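Local coordinates for CAMK/CAMK2 protein kinase (Salpingoeca rosetta, PDB 5IG1) that probably transfers phosphate from ATP to serine and threonine residues of target proteins, as a calcium/calmodulin-dependent kinase of the CaMKII family, at residues A[180-185]-A[225-230]; A[216-221]-A[233-238]. One frame throughout, in Å; residues are numbered along the deposited sequence.

In the fold
Both contacts lie in the C-terminal lobe of the protein kinase domain, away from the predicted ATP-binding residue Lys-53, and both are built around helix 223-231, helix G of the kinase fold. Contact 1 sets one side of this helix (Leu-226, Tyr-227, Ile-230) against the end of the activation segment; contact 2 joins the loop that leads into the helix to the loop that leaves it. Their centres are about 10 Å apart. They also meet directly: Gln-229 O probably accepts a hydrogen bond from Gln-234 N at 2.8 Å, and Leu-226 CD1 packs 3.4 Å from Phe-218 O. Leu-226 and Ile-230 are shared: they touch residues 180-185 and also the Phe-218 side chain.

Contact 1 of 2, residues A[180-185]-A[225-230]; sequences GTPGYL and KLYAQI
The Tyr-227 ring meets Pro-182 at its edge: Pro-182 CB lies near the ring plane, 3.8 Å from Tyr-227 CE1, and Pro-182 CG reaches the phenol oxygen. A second group, the CD1 methyl of Leu-185, comes at the same ring obliquely, 3.5 Å from Tyr-227 CE1. A chi1 of -60° sets the tyrosine CG anti to its own carbonyl carbon, beside the backbone N. The outer part of the ring comes nearer the loop than the direction of the CB bond suggests.

Leu-226 and Ile-230, one turn apart on the helix, supply the rest of its side of the contact. Leu-226 sends CD2 to Pro-182 CB at 3.6 Å, with the Gly-183 nitrogen just beyond. Ile-230 works through two branches. Its CD1, anti to CA (chi2 -179°), extends to 3.3 Å from Pro-182 O and also nears Leu-185 O, while its CG2 branch rests against Leu-185 O. Pro-182 O is meanwhile taken up within its own 3-10 turn, where it accepts a bond from Leu-185 N at 3.2 Å.

Residues 180-185 correspond to the P+1 loop, which in protein kinases runs into the APE motif (here SPE) and helps to form the peptide-substrate site. A weak hydrogen bond links Thr-181 N to Asp-141 OD1, the aspartate of the HRD motif in the catalytic loop. Ile-190, on the short helix 187-190 that follows the loop, touches Leu-185, Tyr-227 and Ile-230.

Between the two segments the chemistry is that of methyl, methylene and aromatic groups against one another and against carbonyl oxygens. The contact therefore depends on close fit and sets no donor-acceptor direction.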
ATOM      1  N   GLY A 180     -10.343  -5.145  -2.607  1.00 45.16           N
ATOM      2  CA  GLY A 180      -9.021  -5.488  -2.128  1.00 41.61           C
ATOM      3  C   GLY A 180      -8.477  -6.727  -2.823  1.00 57.28           C
ATOM      4  O   GLY A 180      -9.210  -7.517  -3.424  1.00 81.84           O
ATOM      5  N   THR A 181      -7.158  -6.885  -2.754  1.00 57.11           N
ATOM      6  CA  THR A 181      -6.562  -8.073  -3.343  1.00 59.96           C
ATOM      7  C   THR A 181      -6.665  -9.260  -2.384  1.00 58.66           C
ATOM      8  O   THR A 181      -6.509  -9.101  -1.169  1.00 45.80           O
ATOM      9  CB  THR A 181      -5.106  -7.817  -3.707  1.00 55.79           C
ATOM     10  OG1 THR A 181      -4.464  -7.119  -2.635  1.00 83.47           O
ATOM     11  CG2 THR A 181      -5.019  -6.988  -4.973  1.00 64.28           C
ATOM     12  N   PRO A 182      -6.921 -10.461  -2.919  1.00 61.30           N
ATOM     13  CA  PRO A 182      -7.355 -11.578  -2.058  1.00 66.75           C
ATOM     14  C   PRO A 182      -6.394 -11.931  -0.937  1.00 63.90           C
ATOM     15  O   PRO A 182      -6.838 -12.172   0.194  1.00 82.54           O
ATOM     16  CB  PRO A 182      -7.507 -12.730  -3.059  1.00 73.48           C
ATOM     17  CG  PRO A 182      -7.824 -12.055  -4.348  1.00 67.06           C
ATOM     18  CD  PRO A 182      -6.989 -10.814  -4.348  1.00 59.99           C
ATOM     19  N   GLY A 183      -5.090 -11.969  -1.211  1.00 41.97           N
ATOM     20  CA  GLY A 183      -4.129 -12.323  -0.180  1.00 49.42           C
ATOM     21  C   GLY A 183      -4.140 -11.413   1.036  1.00 49.45           C
ATOM     22  O   GLY A 183      -3.799 -11.860   2.136  1.00 62.27           O
ATOM     23  N   TYR A 184      -4.530 -10.153   0.874  1.00 41.26           N
ATOM     24  CA  TYR A 184      -4.489  -9.195   1.971  1.00 48.74           C
ATOM     25  C   TYR A 184      -5.874  -8.863   2.508  1.00 44.73           C
ATOM     26  O   TYR A 184      -5.998  -7.995   3.379  1.00 54.63           O
ATOM     27  CB  TYR A 184      -3.751  -7.926   1.528  1.00 44.17           C
ATOM     28  CG  TYR A 184      -2.462  -8.259   0.813  1.00 36.99           C
ATOM     29  CD1 TYR A 184      -2.459  -8.545  -0.544  1.00 29.71           C
ATOM     30  CD2 TYR A 184      -1.256  -8.335   1.499  1.00 44.40           C
ATOM     31  CE1 TYR A 184      -1.304  -8.872  -1.198  1.00 46.10           C
ATOM     32  CE2 TYR A 184      -0.081  -8.666   0.843  1.00 40.49           C
ATOM     33  CZ  TYR A 184      -0.116  -8.934  -0.507  1.00 47.60           C
ATOM     34  OH  TYR A 184       1.035  -9.269  -1.183  1.00 55.17           O
ATOM     35  N   LEU A 185      -6.909  -9.553   2.034  1.00 50.04           N
ATOM     36  CA  LEU A 185      -8.266  -9.270   2.479  1.00 50.44           C
ATOM     37  C   LEU A 185      -8.433  -9.581   3.959  1.00 50.51           C
ATOM     38  O   LEU A 185      -7.945 -10.598   4.459  1.00 61.01           O
ATOM     39  CB  LEU A 185      -9.270 -10.083   1.663  1.00 52.15           C
ATOM     40  CG  LEU A 185      -9.511  -9.589   0.240  1.00 53.97           C
ATOM     41  CD1 LEU A 185     -10.415 -10.534  -0.513  1.00 56.38           C
ATOM     42  CD2 LEU A 185     -10.107  -8.205   0.295  1.00 40.94           C
ATOM     43  N   LYS A 225     -10.689 -21.491  -0.857  1.00 85.23           N
ATOM     44  CA  LYS A 225      -9.858 -21.998   0.230  1.00 82.28           C
ATOM     45  C   LYS A 225      -9.001 -20.891   0.837  1.00 80.42           C
ATOM     46  O   LYS A 225      -8.697 -20.931   2.033  1.00 77.11           O
ATOM     47  CB  LYS A 225      -8.964 -23.140  -0.255  1.00 86.54           C
ATOM     48  CG  LYS A 225      -9.683 -24.313  -0.910  1.00107.69           C
ATOM     49  CD  LYS A 225      -8.835 -25.583  -0.794  1.00113.63           C
ATOM     50  CE  LYS A 225      -9.051 -26.543  -1.958  1.00110.91           C
ATOM     51  NZ  LYS A 225      -8.297 -26.132  -3.179  1.00113.28           N
ATOM     52  N   LEU A 226      -8.602 -19.901   0.034  1.00 70.58           N
ATOM     53  CA  LEU A 226      -7.848 -18.771   0.570  1.00 68.29           C
ATOM     54  C   LEU A 226      -8.707 -17.943   1.517  1.00 68.75           C
ATOM     55  O   LEU A 226      -8.290 -17.629   2.641  1.00 65.32           O
ATOM     56  CB  LEU A 226      -7.318 -17.899  -0.570  1.00 65.63           C
ATOM     57  CG  LEU A 226      -6.619 -16.614  -0.116  1.00 57.65           C
ATOM     58  CD1 LEU A 226      -5.325 -16.945   0.623  1.00 54.16           C
ATOM     59  CD2 LEU A 226      -6.343 -15.688  -1.287  1.00 56.56           C
ATOM     60  N   TYR A 227      -9.912 -17.574   1.077  1.00 74.46           N
ATOM     61  CA  TYR A 227     -10.820 -16.848   1.956  1.00 73.70           C
ATOM     62  C   TYR A 227     -11.151 -17.668   3.194  1.00 75.11           C
ATOM     63  O   TYR A 227     -11.316 -17.109   4.283  1.00 74.42           O
ATOM     64  CB  TYR A 227     -12.100 -16.462   1.207  1.00 62.78           C
ATOM     65  CG  TYR A 227     -11.885 -15.567   0.001  1.00 65.97           C
ATOM     66  CD1 TYR A 227     -10.738 -14.792  -0.123  1.00 69.56           C
ATOM     67  CD2 TYR A 227     -12.830 -15.501  -1.016  1.00 72.66           C
ATOM     68  CE1 TYR A 227     -10.536 -13.978  -1.223  1.00 64.52           C
ATOM     69  CE2 TYR A 227     -12.636 -14.685  -2.121  1.00 76.70           C
ATOM     70  CZ  TYR A 227     -11.486 -13.929  -2.218  1.00 72.45           C
ATOM     71  OH  TYR A 227     -11.287 -13.120  -3.312  1.00 84.79           O
ATOM     72  N   ALA A 228     -11.232 -18.994   3.055  1.00 71.85           N
ATOM     73  CA  ALA A 228     -11.434 -19.847   4.221  1.00 60.27           C
ATOM     74  C   ALA A 228     -10.265 -19.730   5.193  1.00 74.98           C
ATOM     75  O   ALA A 228     -10.464 -19.581   6.405  1.00 78.57           O
ATOM     76  CB  ALA A 228     -11.632 -21.298   3.784  1.00 64.54           C
ATOM     77  N   GLN A 229      -9.031 -19.796   4.676  1.00 66.13           N
ATOM     78  CA  GLN A 229      -7.854 -19.639   5.527  1.00 70.02           C
ATOM     79  C   GLN A 229      -7.870 -18.295   6.239  1.00 77.28           C
ATOM     80  O   GLN A 229      -7.477 -18.197   7.408  1.00 88.72           O
ATOM     81  CB  GLN A 229      -6.566 -19.762   4.704  1.00 76.45           C
ATOM     82  CG  GLN A 229      -6.298 -21.105   4.051  1.00 85.81           C
ATOM     83  CD  GLN A 229      -5.048 -21.073   3.181  1.00 88.93           C
ATOM     84  OE1 GLN A 229      -4.984 -21.721   2.135  1.00 97.53           O
ATOM     85  NE2 GLN A 229      -4.045 -20.318   3.618  1.00 77.48           N
ATOM     86  N   ILE A 230      -8.301 -17.242   5.544  1.00 67.90           N
ATOM     87  CA  ILE A 230      -8.296 -15.915   6.146  1.00 68.29           C
ATOM     88  C   ILE A 230      -9.367 -15.810   7.226  1.00 77.80           C
ATOM     89  O   ILE A 230      -9.121 -15.272   8.312  1.00 84.72           O
ATOM     90  CB  ILE A 230      -8.466 -14.839   5.059  1.00 60.16           C
ATOM     91  CG1 ILE A 230      -7.262 -14.860   4.113  1.00 49.94           C
ATOM     92  CG2 ILE A 230      -8.671 -13.471   5.693  1.00 54.37           C
ATOM     93  CD1 ILE A 230      -7.309 -13.819   3.018  1.00 51.75           C
TER

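Contact 2 of 2, residues A[216-221]-A[233-238]; sequences PPFWEE and CQYDFP
Phe-218 and Tyr-235 hold their rings at a steep mutual tilt and meet obliquely, planes at 78° and centroids 5.7 Å apart. The approach is through Phe-218 CE1, which comes 3.7 Å from Tyr-235 CB and only slightly farther from Tyr-235 CD1, an atom that Phe-218 CZ also meets. Tyr-235 CG stands between its backbone nitrogen and carbonyl carbon (chi1 76°), a position that keeps this start of the ring beside Phe-218 CE1.

Pro-217 completes the group. Its CB lies over the centre of the Phe-218 ring, 4.2 Å above the plane, and packs 3.7 Å from Tyr-235 CB. At the phenylalanine's edge, near the plane, Gln-234 O is 3.7 Å from Phe-218 CD1.

These loops bracket helix G of the C-terminal lobe. The helix ends in a Schellman motif at Cys-233, whose positive phi turns the chain into residues 234-238, and Cys-233 SG then sits at the edge of the Tyr-235 ring, in its plane. Phe-218 also touches Leu-226 and Ile-230 of helix G and Val-206 of helix 198-213; an alanine here would probably leave a gap among these residues and Tyr-235, deprive Pro-217 CB of the ring beneath it and let the tyrosine ring shift.

Polar links between the loops may run through water. One water lies within hydrogen-bonding distance of Pro-217 O and, at 3.0 Å, of Asp-236 OD1; another is similarly near the same Pro-217 O and, at 3.1 Å, Gln-234 O. Each may bridge its two oxygens, though the distribution of protons stays open. Farther along, Trp-219 makes a cation-pi contact with Arg-300 of helix 288-302, which probably corresponds to the regulatory segment of CaMKII.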
ATOM      1  N   PRO A 216       3.723 -15.189   1.922  1.00 51.37           N
ATOM      2  CA  PRO A 216       2.533 -14.698   2.623  1.00 41.74           C
ATOM      3  C   PRO A 216       2.021 -15.731   3.609  1.00 47.58           C
ATOM      4  O   PRO A 216       2.263 -16.936   3.440  1.00 48.66           O
ATOM      5  CB  PRO A 216       1.531 -14.470   1.485  1.00 54.21           C
ATOM      6  CG  PRO A 216       1.931 -15.476   0.454  1.00 60.93           C
ATOM      7  CD  PRO A 216       3.417 -15.612   0.543  1.00 49.15           C
ATOM      8  N   PRO A 217       1.312 -15.304   4.659  1.00 49.11           N
ATOM      9  CA  PRO A 217       0.735 -16.287   5.585  1.00 46.82           C
ATOM     10  C   PRO A 217      -0.455 -17.020   5.004  1.00 49.14           C
ATOM     11  O   PRO A 217      -0.679 -18.186   5.350  1.00 76.68           O
ATOM     12  CB  PRO A 217       0.336 -15.435   6.796  1.00 41.75           C
ATOM     13  CG  PRO A 217       0.042 -14.097   6.213  1.00 43.12           C
ATOM     14  CD  PRO A 217       1.012 -13.919   5.062  1.00 43.36           C
ATOM     15  N   PHE A 218      -1.223 -16.378   4.135  1.00 57.27           N
ATOM     16  CA  PHE A 218      -2.369 -16.997   3.480  1.00 54.63           C
ATOM     17  C   PHE A 218      -2.040 -17.080   1.995  1.00 57.37           C
ATOM     18  O   PHE A 218      -2.056 -16.070   1.286  1.00 73.86           O
ATOM     19  CB  PHE A 218      -3.647 -16.202   3.735  1.00 55.43           C
ATOM     20  CG  PHE A 218      -3.783 -15.704   5.144  1.00 49.39           C
ATOM     21  CD1 PHE A 218      -4.117 -16.567   6.173  1.00 56.00           C
ATOM     22  CD2 PHE A 218      -3.580 -14.370   5.439  1.00 62.99           C
ATOM     23  CE1 PHE A 218      -4.237 -16.109   7.471  1.00 59.01           C
ATOM     24  CE2 PHE A 218      -3.705 -13.902   6.733  1.00 64.57           C
ATOM     25  CZ  PHE A 218      -4.037 -14.772   7.749  1.00 55.43           C
ATOM     26  N   TRP A 219      -1.718 -18.281   1.528  1.00 67.05           N
ATOM     27  CA  TRP A 219      -1.434 -18.512   0.119  1.00 79.07           C
ATOM     28  C   TRP A 219      -2.246 -19.705  -0.347  1.00 80.71           C
ATOM     29  O   TRP A 219      -2.053 -20.821   0.146  1.00100.20           O
ATOM     30  CB  TRP A 219       0.060 -18.749  -0.127  1.00 99.82           C
ATOM     31  CG  TRP A 219       0.346 -19.234  -1.518  1.00123.65           C
ATOM     32  CD1 TRP A 219       0.509 -20.532  -1.914  1.00135.67           C
ATOM     33  CD2 TRP A 219       0.482 -18.433  -2.702  1.00130.32           C
ATOM     34  NE1 TRP A 219       0.745 -20.588  -3.266  1.00141.67           N
ATOM     35  CE2 TRP A 219       0.734 -19.315  -3.773  1.00143.92           C
ATOM     36  CE3 TRP A 219       0.421 -17.058  -2.958  1.00113.52           C
ATOM     37  CZ2 TRP A 219       0.924 -18.866  -5.080  1.00146.25           C
ATOM     38  CZ3 TRP A 219       0.610 -16.616  -4.256  1.00113.81           C
ATOM     39  CH2 TRP A 219       0.859 -17.517  -5.301  1.00133.93           C
ATOM     40  N   GLU A 220      -3.151 -19.468  -1.290  1.00 73.03           N
ATOM     41  CA  GLU A 220      -3.895 -20.552  -1.913  1.00 79.81           C
ATOM     42  C   GLU A 220      -4.389 -20.094  -3.276  1.00 94.03           C
ATOM     43  O   GLU A 220      -4.948 -18.999  -3.402  1.00 93.37           O
ATOM     44  CB  GLU A 220      -5.070 -20.996  -1.038  1.00 83.51           C
ATOM     45  CG  GLU A 220      -5.851 -22.165  -1.611  1.00105.98           C
ATOM     46  CD  GLU A 220      -5.017 -23.427  -1.742  1.00122.40           C
ATOM     47  OE1 GLU A 220      -4.258 -23.549  -2.728  1.00125.64           O
ATOM     48  OE2 GLU A 220      -5.119 -24.299  -0.854  1.00130.25           O
ATOM     49  N   GLU A 221      -4.171 -20.937  -4.290  1.00 99.14           N
ATOM     50  CA  GLU A 221      -4.636 -20.616  -5.636  1.00100.53           C
ATOM     51  C   GLU A 221      -6.155 -20.535  -5.680  1.00 95.39           C
ATOM     52  O   GLU A 221      -6.725 -19.593  -6.242  1.00110.91           O
ATOM     53  CB  GLU A 221      -4.120 -21.656  -6.633  1.00120.55           C
ATOM     54  CG  GLU A 221      -2.619 -21.596  -6.887  1.00137.52           C
ATOM     55  CD  GLU A 221      -1.807 -22.304  -5.818  1.00149.57           C
ATOM     56  OE1 GLU A 221      -2.411 -22.968  -4.948  1.00157.00           O
ATOM     57  OE2 GLU A 221      -0.562 -22.200  -5.850  1.00144.48           O
ATOM     58  N   CYS A 233      -8.376 -17.686  10.157  1.00 82.49           N
ATOM     59  CA  CYS A 233      -7.060 -17.230  10.604  1.00 76.23           C
ATOM     60  C   CYS A 233      -6.057 -18.387  10.638  1.00 80.89           C
ATOM     61  O   CYS A 233      -5.307 -18.564  11.600  1.00 86.18           O
ATOM     62  CB  CYS A 233      -7.161 -16.544  11.966  1.00 62.53           C
ATOM     63  SG  CYS A 233      -5.843 -15.377  12.295  1.00 85.26           S
ATOM     64  N   GLN A 234      -6.053 -19.181   9.566  1.00 80.87           N
ATOM     65  CA  GLN A 234      -5.200 -20.366   9.461  1.00 78.35           C
ATOM     66  C   GLN A 234      -3.859 -19.960   8.856  1.00 73.95           C
ATOM     67  O   GLN A 234      -3.667 -19.960   7.638  1.00 65.90           O
ATOM     68  CB  GLN A 234      -5.881 -21.451   8.635  1.00 81.84           C
ATOM     69  CG  GLN A 234      -7.125 -22.030   9.279  1.00 98.47           C
ATOM     70  CD  GLN A 234      -6.824 -22.712  10.598  1.00127.67           C
ATOM     71  OE1 GLN A 234      -7.540 -22.530  11.585  1.00139.14           O
ATOM     72  NE2 GLN A 234      -5.755 -23.505  10.621  1.00134.04           N
ATOM     73  N   TYR A 235      -2.918 -19.610   9.728  1.00 59.06           N
ATOM     74  CA  TYR A 235      -1.543 -19.345   9.331  1.00 67.13           C
ATOM     75  C   TYR A 235      -0.647 -19.776  10.483  1.00 81.61           C
ATOM     76  O   TYR A 235      -1.115 -20.021  11.598  1.00 82.68           O
ATOM     77  CB  TYR A 235      -1.326 -17.870   8.984  1.00 71.34           C
ATOM     78  CG  TYR A 235      -1.249 -16.993  10.204  1.00 65.33           C
ATOM     79  CD1 TYR A 235      -2.400 -16.517  10.815  1.00 53.73           C
ATOM     80  CD2 TYR A 235      -0.020 -16.653  10.757  1.00 58.16           C
ATOM     81  CE1 TYR A 235      -2.332 -15.724  11.940  1.00 56.18           C
ATOM     82  CE2 TYR A 235       0.058 -15.864  11.881  1.00 55.23           C
ATOM     83  CZ  TYR A 235      -1.098 -15.402  12.469  1.00 58.83           C
ATOM     84  OH  TYR A 235      -1.015 -14.614  13.591  1.00 60.40           O
ATOM     85  N   ASP A 236       0.653 -19.856  10.214  1.00 89.29           N
ATOM     86  CA  ASP A 236       1.581 -20.357  11.218  1.00 97.74           C
ATOM     87  C   ASP A 236       2.950 -19.731  11.012  1.00 79.72           C
ATOM     88  O   ASP A 236       3.196 -19.025  10.033  1.00 77.95           O
ATOM     89  CB  ASP A 236       1.675 -21.887  11.176  1.00109.05           C
ATOM     90  CG  ASP A 236       1.828 -22.421   9.768  1.00112.39           C
ATOM     91  OD1 ASP A 236       1.520 -21.672   8.815  1.00122.84           O
ATOM     92  OD2 ASP A 236       2.242 -23.591   9.612  1.00101.48           O
ATOM     93  N   PHE A 237       3.840 -20.000  11.957  1.00 86.61           N
ATOM     94  CA  PHE A 237       5.228 -19.581  11.865  1.00 73.78           C
ATOM     95  C   PHE A 237       6.100 -20.811  11.650  1.00 58.80           C
ATOM     96  O   PHE A 237       6.650 -21.348  12.618  1.00 66.89           O
ATOM     97  CB  PHE A 237       5.640 -18.828  13.130  1.00 71.38           C
ATOM     98  CG  PHE A 237       4.841 -17.580  13.378  1.00 65.70           C
ATOM     99  CD1 PHE A 237       4.519 -16.735  12.332  1.00 66.97           C
ATOM    100  CD2 PHE A 237       4.408 -17.255  14.651  1.00 71.90           C
ATOM    101  CE1 PHE A 237       3.788 -15.586  12.552  1.00 67.66           C
ATOM    102  CE2 PHE A 237       3.673 -16.110  14.877  1.00 68.13           C
ATOM    103  CZ  PHE A 237       3.359 -15.279  13.827  1.00 69.43           C
ATOM    104  N   PRO A 238       6.247 -21.290  10.414  1.00 56.50           N
ATOM    105  CA  PRO A 238       6.983 -22.542  10.197  1.00 61.17           C
ATOM    106  C   PRO A 238       8.463 -22.405  10.514  1.00 70.62           C
ATOM    107  O   PRO A 238       9.081 -21.366  10.267  1.00 70.94           O
ATOM    108  CB  PRO A 238       6.766 -22.832   8.706  1.00 61.36           C
ATOM    109  CG  PRO A 238       5.571 -22.013   8.316  1.00 61.92           C
ATOM    110  CD  PRO A 238       5.653 -20.783   9.166  1.00 67.19           C
TER
HETATM  111  O   HOH W   1       1.678 -19.970   6.399  1.00 57.80           O
HETATM  112  O   HOH W   2      -1.568 -20.622   5.436  1.00 59.53           O